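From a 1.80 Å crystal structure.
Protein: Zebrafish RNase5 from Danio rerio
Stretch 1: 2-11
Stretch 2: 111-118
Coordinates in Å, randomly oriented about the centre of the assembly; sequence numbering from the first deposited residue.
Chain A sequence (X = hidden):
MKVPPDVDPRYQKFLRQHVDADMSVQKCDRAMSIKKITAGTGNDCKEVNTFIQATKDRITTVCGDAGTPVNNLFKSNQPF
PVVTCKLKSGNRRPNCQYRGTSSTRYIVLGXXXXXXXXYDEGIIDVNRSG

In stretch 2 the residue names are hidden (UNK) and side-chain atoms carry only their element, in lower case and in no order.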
# COMPACT_ATOMS: atom_id res chain seq x y z
N LYS A 2 -15.42 13.01 8.12
CA LYS A 2 -14.19 13.15 8.99
C LYS A 2 -13.56 11.80 9.40
O LYS A 2 -14.27 10.87 9.77
CB LYS A 2 -14.49 13.93 10.30
CG LYS A 2 -13.30 14.80 10.76
CD LYS A 2 -12.63 14.36 12.09
CE LYS A 2 -13.44 14.82 13.30
NZ LYS A 2 -13.60 13.71 14.34
N VAL A 3 -12.23 11.71 9.36
CA VAL A 3 -11.57 10.49 9.81
C VAL A 3 -11.27 10.77 11.29
O VAL A 3 -10.83 11.86 11.62
CB VAL A 3 -10.22 10.24 9.02
CG1 VAL A 3 -9.48 8.99 9.57
CG2 VAL A 3 -10.53 10.11 7.55
N PRO A 4 -11.47 9.79 12.18
CA PRO A 4 -11.18 10.07 13.59
C PRO A 4 -9.73 10.46 13.73
O PRO A 4 -8.89 10.02 12.96
CB PRO A 4 -11.52 8.75 14.29
CG PRO A 4 -12.64 8.14 13.40
CD PRO A 4 -12.14 8.48 12.00
N PRO A 5 -9.39 11.25 14.75
CA PRO A 5 -7.98 11.63 14.84
C PRO A 5 -7.06 10.59 15.35
O PRO A 5 -5.84 10.73 15.19
CB PRO A 5 -8.02 12.90 15.72
CG PRO A 5 -9.17 12.59 16.65
CD PRO A 5 -10.22 12.08 15.67
N ASP A 6 -7.56 9.52 15.96
CA ASP A 6 -6.54 8.53 16.36
C ASP A 6 -6.27 7.62 15.17
O ASP A 6 -5.38 6.78 15.22
CB ASP A 6 -7.01 7.67 17.50
CG ASP A 6 -8.37 7.12 17.25
OD1 ASP A 6 -9.25 7.88 16.81
OD2 ASP A 6 -8.56 5.91 17.50
N VAL A 7 -7.04 7.79 14.11
CA VAL A 7 -6.89 6.93 12.92
C VAL A 7 -6.22 7.68 11.77
O VAL A 7 -5.49 7.10 10.99
CB VAL A 7 -8.27 6.50 12.41
CG1 VAL A 7 -8.14 5.80 11.03
CG2 VAL A 7 -8.94 5.48 13.42
N ASP A 8 -6.53 8.97 11.66
CA ASP A 8 -5.99 9.73 10.59
C ASP A 8 -4.48 9.59 10.23
O ASP A 8 -4.13 9.46 9.04
CB ASP A 8 -6.41 11.18 10.76
CG ASP A 8 -6.15 11.99 9.50
OD1 ASP A 8 -6.67 11.66 8.42
OD2 ASP A 8 -5.40 12.96 9.61
N PRO A 9 -3.55 9.60 11.22
CA PRO A 9 -2.13 9.47 10.85
C PRO A 9 -1.81 8.17 10.06
O PRO A 9 -1.11 8.19 9.02
CB PRO A 9 -1.38 9.53 12.21
CG PRO A 9 -2.33 10.46 13.09
CD PRO A 9 -3.69 9.74 12.70
N ARG A 10 -2.40 7.08 10.54
CA ARG A 10 -2.17 5.77 9.92
C ARG A 10 -2.86 5.67 8.58
O ARG A 10 -2.30 5.05 7.60
CB ARG A 10 -2.61 4.64 10.84
CG ARG A 10 -1.46 4.28 11.84
CD ARG A 10 -1.84 3.07 12.70
NE ARG A 10 -3.09 3.47 13.35
CZ ARG A 10 -4.09 2.63 13.67
NH1 ARG A 10 -3.99 1.32 13.42
NH2 ARG A 10 -5.20 3.14 14.21
N TYR A 11 -4.03 6.25 8.51
CA TYR A 11 -4.80 6.23 7.28
C TYR A 11 -4.07 7.08 6.21
O TYR A 11 -3.96 6.71 5.02
CB TYR A 11 -6.16 6.84 7.57
CG TYR A 11 -6.95 7.18 6.36
CD1 TYR A 11 -7.49 6.19 5.53
CD2 TYR A 11 -7.19 8.52 6.05
CE1 TYR A 11 -8.27 6.53 4.43
CE2 TYR A 11 -7.95 8.89 4.94
CZ TYR A 11 -8.50 7.91 4.13
OH TYR A 11 -9.28 8.28 3.03
N UNK A 111 -7.84 -2.48 9.25
CA UNK A 111 -8.85 -1.43 9.25
C UNK A 111 -9.09 -0.95 10.68
O UNK A 111 -8.99 -1.74 11.63
s UNK A 111 -10.12 -2.67 7.05
c UNK A 111 -10.18 -1.98 8.75
N UNK A 112 -9.44 0.31 10.80
CA UNK A 112 -9.72 0.88 12.12
C UNK A 112 -10.90 1.81 12.02
O UNK A 112 -10.89 2.86 11.34
c UNK A 112 -8.48 1.59 12.68
c UNK A 112 -8.63 1.92 14.20
o UNK A 112 -7.61 2.22 14.80
o UNK A 112 -9.78 1.86 14.73
N UNK A 113 -11.99 1.39 12.67
CA UNK A 113 -13.23 2.17 12.64
C UNK A 113 -13.71 2.47 11.20
O UNK A 113 -14.24 3.55 10.98
c UNK A 113 -11.60 4.59 16.93
c UNK A 113 -12.40 4.71 15.62
c UNK A 113 -12.81 3.36 14.99
n UNK A 113 -10.32 3.69 16.80
c UNK A 113 -13.07 3.49 13.40
N UNK A 114 -13.56 1.50 10.29
CA UNK A 114 -14.00 1.62 8.92
C UNK A 114 -12.93 2.23 7.96
O UNK A 114 -13.22 2.42 6.74
N UNK A 115 -11.75 2.59 8.48
CA UNK A 115 -10.71 3.21 7.55
C UNK A 115 -9.53 2.30 7.38
O UNK A 115 -9.07 1.67 8.36
c UNK A 115 -11.25 5.50 8.41
c UNK A 115 -11.95 5.69 9.59
c UNK A 115 -13.43 8.16 6.04
c UNK A 115 -12.36 7.47 5.39
c UNK A 115 -10.17 4.51 8.14
c UNK A 115 -12.92 7.03 8.08
c UNK A 115 -11.84 6.34 7.44
n UNK A 115 -12.96 6.61 9.39
c UNK A 115 -11.58 6.57 6.09
c UNK A 115 -13.73 7.95 7.39
N UNK A 116 -8.95 2.26 6.17
CA UNK A 116 -7.78 1.37 6.01
C UNK A 116 -6.52 1.97 6.66
O UNK A 116 -6.19 3.15 6.42
c UNK A 116 -9.41 2.90 4.91
c UNK A 116 -8.20 2.67 3.95
c UNK A 116 -7.61 1.25 4.49
N UNK A 117 -5.78 1.15 7.42
CA UNK A 117 -4.56 1.66 8.09
C UNK A 117 -3.37 0.81 7.81
O UNK A 117 -2.25 1.12 8.29
c UNK A 117 -5.90 2.76 9.90
c UNK A 117 -5.39 0.28 10.12
c UNK A 117 -4.86 1.69 9.66
N UNK A 118 -3.53 -0.32 7.08
CA UNK A 118 -2.38 -1.16 6.87
C UNK A 118 -2.64 -2.04 5.65
O UNK A 118 -3.78 -2.42 5.41
c UNK A 118 -2.20 -2.05 8.16
n UNK A 118 0.14 -2.97 8.05
n UNK A 118 -0.17 -5.08 7.72
c UNK A 118 -1.23 -3.16 8.01
c UNK A 118 -1.43 -4.50 7.80
c UNK A 118 0.75 -4.14 7.87
O HOH W 1 -0.47 3.09 7.74

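Position 111 carries one carbon and then a sulfur, and CA-to-CB points away from stretch 1, which it does not touch. One carbon ending in sulfur is cysteine, Cys111, and it is bonded covalently to a group elsewhere in the structure.

At position 112 two carbons end in a pair of oxygens, a short carboxylate on a CA-to-CB bond that points toward stretch 1. One oxygen lies 2.6 Å from Arg10 NH2, near the guanidinium plane. This is aspartate: Asp112 OD2 accepts a hydrogen bond from Arg10 NH2 within a salt bridge, while the carboxylate carbon CG packs 3.7 Å from Val7 CG2.

Position 113 has four carbons in a row and a terminal nitrogen, which stands 2.9 Å from Asp6 OD2. It is lysine. Lys113 NZ donates to Asp6 OD2 and also to Asp112 OD1, at 2.8 Å, so one ammonium joins two carboxylates. The long chain lets an exposed residue in the turn reach back to both.

Position 114 has no side-chain atoms and no contact with stretch 1. It is glycine; with phi at 89° and psi near zero, a CB would be jammed against the carbonyl O of Lys113. Gly114 thus suits the type I' turn.

Position 115 shows one carbon followed by fused five- and six-membered rings of eight carbons and one nitrogen. Val3 CG2 sits over the face of the six-membered ring, 3.6 Å from its centroid and almost on the ring normal, and Pro4 and Tyr11 also lie against the rings. This indole is tryptophan, whose broad surface serves several neighbours: Trp115 NE1 is 3.3 Å from Pro4 CD, and the indole turns an edge to the face of Tyr11, with planes at 67°.

At position 116 three carbons close a ring onto the backbone nitrogen, and one of them lies 3.8 Å from Tyr11 CE1. This is proline, whose compact apolar ring suits packing beside Tyr11; Pro116 O also receives a CA-H...O contact from Tyr11 CA at 3.5 Å.

Position 117 has one carbon bearing two others. One of the outer carbons meets Val7 CG1 at 3.9 Å, and CB lies over one face of the Arg10 guanidinium. It is valine; the small, branched, apolar chain of Val117 can meet both.

Position 118 has one carbon and a five-membered ring of three carbons and two nitrogens, and it touches nothing on stretch 1. It is histidine, His118, exposed, which suits a polar ring.

The contact therefore combines apolar packing around Trp115, Val7 and Val117 with salt bridges from Asp112 and Lys113. A water adds a link: its O lies 2.7 Å from Arg10 O and 2.7 Å from Val117 O, donating to both.

Stretch 2, residues 111-118: CDKGWPVH
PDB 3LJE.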